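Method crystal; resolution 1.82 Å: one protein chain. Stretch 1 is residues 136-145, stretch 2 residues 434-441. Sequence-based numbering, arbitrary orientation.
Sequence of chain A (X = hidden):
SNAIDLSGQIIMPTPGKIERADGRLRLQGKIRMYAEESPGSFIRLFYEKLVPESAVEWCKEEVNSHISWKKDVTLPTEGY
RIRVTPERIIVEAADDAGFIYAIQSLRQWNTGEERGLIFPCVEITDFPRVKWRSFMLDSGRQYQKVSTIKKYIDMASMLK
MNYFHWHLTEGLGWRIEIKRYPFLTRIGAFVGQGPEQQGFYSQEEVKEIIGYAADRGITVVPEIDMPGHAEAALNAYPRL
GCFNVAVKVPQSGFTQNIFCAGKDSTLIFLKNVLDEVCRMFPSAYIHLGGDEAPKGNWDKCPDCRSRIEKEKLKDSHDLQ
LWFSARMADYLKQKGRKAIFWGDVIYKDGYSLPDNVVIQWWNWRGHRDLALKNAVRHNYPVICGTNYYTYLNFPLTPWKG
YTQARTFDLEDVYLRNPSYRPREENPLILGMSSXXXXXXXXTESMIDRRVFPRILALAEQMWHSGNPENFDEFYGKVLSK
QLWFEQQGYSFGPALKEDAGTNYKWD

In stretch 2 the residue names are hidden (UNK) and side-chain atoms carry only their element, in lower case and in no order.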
# COMPACT_ATOMS: atom_id res chain seq x y z
N MSE A 136 -1.40 -2.65 1.51
CA MSE A 136 -1.87 -2.22 2.83
C MSE A 136 -1.50 -3.21 3.92
O MSE A 136 -1.68 -4.42 3.75
CB MSE A 136 -3.39 -2.08 2.83
CG MSE A 136 -3.91 -1.43 4.12
SE MSE A 136 -5.69 -2.03 4.61
CE MSE A 136 -5.18 -3.67 5.50
N LEU A 137 -1.00 -2.71 5.05
CA LEU A 137 -0.74 -3.56 6.21
C LEU A 137 -1.61 -3.10 7.36
O LEU A 137 -1.70 -1.89 7.63
CB LEU A 137 0.74 -3.52 6.61
CG LEU A 137 1.12 -4.42 7.80
CD1 LEU A 137 0.84 -5.89 7.50
CD2 LEU A 137 2.58 -4.22 8.16
N ASP A 138 -2.26 -4.05 8.01
CA ASP A 138 -3.11 -3.80 9.17
C ASP A 138 -2.23 -3.75 10.41
O ASP A 138 -1.84 -4.79 10.95
CB ASP A 138 -4.14 -4.94 9.28
CG ASP A 138 -5.08 -4.81 10.48
OD1 ASP A 138 -4.98 -3.86 11.30
OD2 ASP A 138 -5.94 -5.70 10.58
N SER A 139 -1.89 -2.53 10.83
CA SER A 139 -1.17 -2.28 12.07
C SER A 139 -2.15 -1.82 13.15
O SER A 139 -1.73 -1.26 14.15
CB SER A 139 -0.11 -1.19 11.87
OG SER A 139 0.87 -1.58 10.92
N GLY A 140 -3.44 -2.02 12.94
CA GLY A 140 -4.40 -1.69 13.99
C GLY A 140 -4.62 -2.88 14.91
O GLY A 140 -4.49 -2.78 16.14
N ARG A 141 -4.95 -4.03 14.33
CA ARG A 141 -5.22 -5.23 15.13
C ARG A 141 -3.96 -5.83 15.74
O ARG A 141 -4.01 -6.50 16.78
CB ARG A 141 -5.88 -6.30 14.25
CG ARG A 141 -7.24 -5.89 13.74
CD ARG A 141 -7.95 -7.04 13.05
NE ARG A 141 -9.35 -6.71 12.77
CZ ARG A 141 -9.74 -5.91 11.78
NH1 ARG A 141 -11.03 -5.66 11.61
NH2 ARG A 141 -8.84 -5.37 10.97
N GLN A 142 -2.85 -5.62 15.05
CA GLN A 142 -1.56 -6.15 15.48
C GLN A 142 -0.53 -5.03 15.39
O GLN A 142 -0.62 -4.17 14.52
CB GLN A 142 -1.13 -7.30 14.56
CG GLN A 142 -1.95 -8.58 14.72
CD GLN A 142 -1.77 -9.22 16.08
OE1 GLN A 142 -0.68 -9.20 16.65
NE2 GLN A 142 -2.85 -9.81 16.61
N TYR A 143 0.43 -5.02 16.31
CA TYR A 143 1.56 -4.11 16.22
C TYR A 143 2.74 -4.82 15.56
O TYR A 143 3.08 -5.93 15.97
CB TYR A 143 1.95 -3.61 17.63
CG TYR A 143 3.27 -2.88 17.67
CD1 TYR A 143 3.36 -1.53 17.31
CD2 TYR A 143 4.43 -3.53 18.07
CE1 TYR A 143 4.58 -0.86 17.33
CE2 TYR A 143 5.65 -2.88 18.10
CZ TYR A 143 5.72 -1.55 17.73
OH TYR A 143 6.94 -0.91 17.76
N GLN A 144 3.32 -4.21 14.53
CA GLN A 144 4.57 -4.70 13.96
C GLN A 144 5.68 -3.72 14.29
O GLN A 144 5.48 -2.50 14.21
CB GLN A 144 4.45 -4.86 12.45
CG GLN A 144 3.34 -5.81 12.01
CD GLN A 144 2.03 -5.09 11.82
OE1 GLN A 144 1.99 -3.86 11.73
NE2 GLN A 144 0.94 -5.85 11.73
N LYS A 145 6.86 -4.24 14.62
CA LYS A 145 7.97 -3.33 14.93
C LYS A 145 8.37 -2.49 13.73
O LYS A 145 8.06 -2.83 12.58
CB LYS A 145 9.17 -4.04 15.56
CG LYS A 145 9.51 -5.40 15.01
CD LYS A 145 10.35 -6.13 16.06
CE LYS A 145 10.59 -7.58 15.68
NZ LYS A 145 11.69 -7.73 14.70
N UNK A 434 -3.83 -6.23 0.07
CA UNK A 434 -3.95 -6.00 1.51
C UNK A 434 -3.59 -7.21 2.34
O UNK A 434 -3.80 -8.36 1.94
c UNK A 434 -5.36 -5.55 1.86
N UNK A 435 -3.07 -6.93 3.53
CA UNK A 435 -2.83 -7.98 4.50
C UNK A 435 -3.47 -7.56 5.81
O UNK A 435 -2.88 -6.80 6.59
c UNK A 435 -1.46 -10.71 4.86
c UNK A 435 -1.32 -8.20 4.67
c UNK A 435 -1.11 -9.40 6.95
c UNK A 435 -0.84 -9.45 5.45
N UNK A 436 -4.69 -8.04 6.06
CA UNK A 436 -5.40 -7.77 7.31
C UNK A 436 -4.91 -8.75 8.35
O UNK A 436 -4.67 -9.91 8.05
c UNK A 436 -7.47 -6.94 6.16
c UNK A 436 -6.91 -7.93 7.12
c UNK A 436 -7.93 -4.85 7.64
c UNK A 436 -8.41 -3.55 7.58
n UNK A 436 -8.20 -5.95 4.27
c UNK A 436 -8.34 -5.02 5.26
c UNK A 436 -7.89 -5.60 6.47
c UNK A 436 -8.81 -3.70 5.21
c UNK A 436 -8.84 -2.99 6.37
c UNK A 436 -7.67 -7.11 4.82
N UNK A 437 -4.77 -8.30 9.59
CA UNK A 437 -4.21 -9.16 10.63
C UNK A 437 -5.24 -9.75 11.60
O UNK A 437 -4.90 -10.13 12.73
o UNK A 437 -3.40 -7.18 11.84
c UNK A 437 -3.01 -8.47 11.35
c UNK A 437 -1.85 -8.30 10.38
N UNK A 438 -6.49 -9.85 11.15
CA UNK A 438 -7.55 -10.53 11.92
C UNK A 438 -7.09 -11.93 12.35
O UNK A 438 -6.34 -12.60 11.63
o UNK A 438 -8.51 -8.62 10.01
c UNK A 438 -9.33 -9.47 10.44
o UNK A 438 -10.57 -9.33 10.36
c UNK A 438 -8.80 -10.74 11.06
N UNK A 439 -7.57 -12.36 13.51
CA UNK A 439 -7.33 -13.71 14.04
C UNK A 439 -5.90 -13.93 14.53
O UNK A 439 -5.43 -15.06 14.57
c UNK A 439 -9.20 -15.12 13.05
c UNK A 439 -7.73 -14.80 13.02
o UNK A 439 -9.82 -15.03 14.13
o UNK A 439 -9.75 -15.49 11.98
N UNK A 440 -5.21 -12.85 14.90
CA UNK A 440 -3.91 -12.98 15.54
C UNK A 440 -2.76 -13.31 14.61
O UNK A 440 -1.91 -14.14 14.95
N UNK A 441 -2.71 -12.67 13.45
CA UNK A 441 -1.59 -12.82 12.53
C UNK A 441 -0.39 -12.01 13.03
O UNK A 441 -0.35 -10.79 12.87
c UNK A 441 -0.75 -12.48 10.16
c UNK A 441 -3.10 -13.27 10.58
c UNK A 441 -1.96 -12.40 11.10
O HOH W 1 1.47 -8.78 12.49

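Position 434 carries one side-chain carbon and nothing beyond it. That carbon, CB, lies 4.1 Å from CE of Met-136, a selenomethionine, and the two CA atoms are 4.5 Å apart in a parallel bridge with both side chains on the same face of the sheet. A lone CB identifies Ala-434.

Position 435 has four carbons, forked at the second, the branching of leucine. Its backbone fixes the register: N donates to Met-136 O at 2.9 Å, and O accepts from Asp-138 N at 3.2 Å, both with N-H...O angles of 153°. On the face that the Leu-137 side chain occupies, CD1 of Leu-435 meets CD1 of Leu-137 at 4.1 Å.

Position 436 shows one carbon followed by fused five- and six-membered rings holding eight carbons and one nitrogen, an indole, hence Trp-436. Met-136 CE sits 3.4 Å from the centroid of the Trp-436 six-membered ring, 10° off the normal, a CH-pi contact; Met-136 SE is 3.9 Å from the same centroid. At the ring edge, Asp-138 OD2 approaches Trp-436 CE3 to 3.7 Å.

At 437 one carbon bears an oxygen and a carbon. The oxygen donates to Asp-138 O at 3.0 Å, so it is a hydroxyl and the residue is Thr-437. Its backbone N also donates to Asp-138 OD2, at 3.0 Å and 166°.

Position 438 has two carbons, the second carrying two oxygens. One oxygen lies 3.4 Å from Arg-141 NH2, over a guanidinium face; with no N-H aimed at it, this salt bridge rests on charge alone and supports a carboxylate, Asp-438.

Position 439 repeats that atom pattern but points away and touches nothing on stretch 1. Two oxygens on the second carbon, with no nitrogen, make a carboxylate: Asp-439.

Position 440 has no side-chain atoms, and its phi of 77° favours glycine: Gly-440.

Position 441 has three carbons, one bearing the other two, as in Val-441. Its O accepts from a water at 2.7 Å, and that water accepts from Gln-144 NE2 at 3.1 Å.

The contact therefore works as a short parallel pairing that gives way to a polar junction at Asp-138. OD1 of Asp-138 accepts from Gly-140 N at 2.9 Å and Arg-141 N at 3.0 Å, bracing its own loop, while its OD2 joins Arg-141 NH2 at 2.9 Å in a salt bridge as well as receiving Thr-437 N. Arg-141 NH2 thus contacts two carboxylates, and its charge offsets the closeness of their nearest oxygens, Asp-138 OD2 and Asp-438 OD1, 3.9 Å apart.

Stretch 2, residues 434-441: ALWTDDGV
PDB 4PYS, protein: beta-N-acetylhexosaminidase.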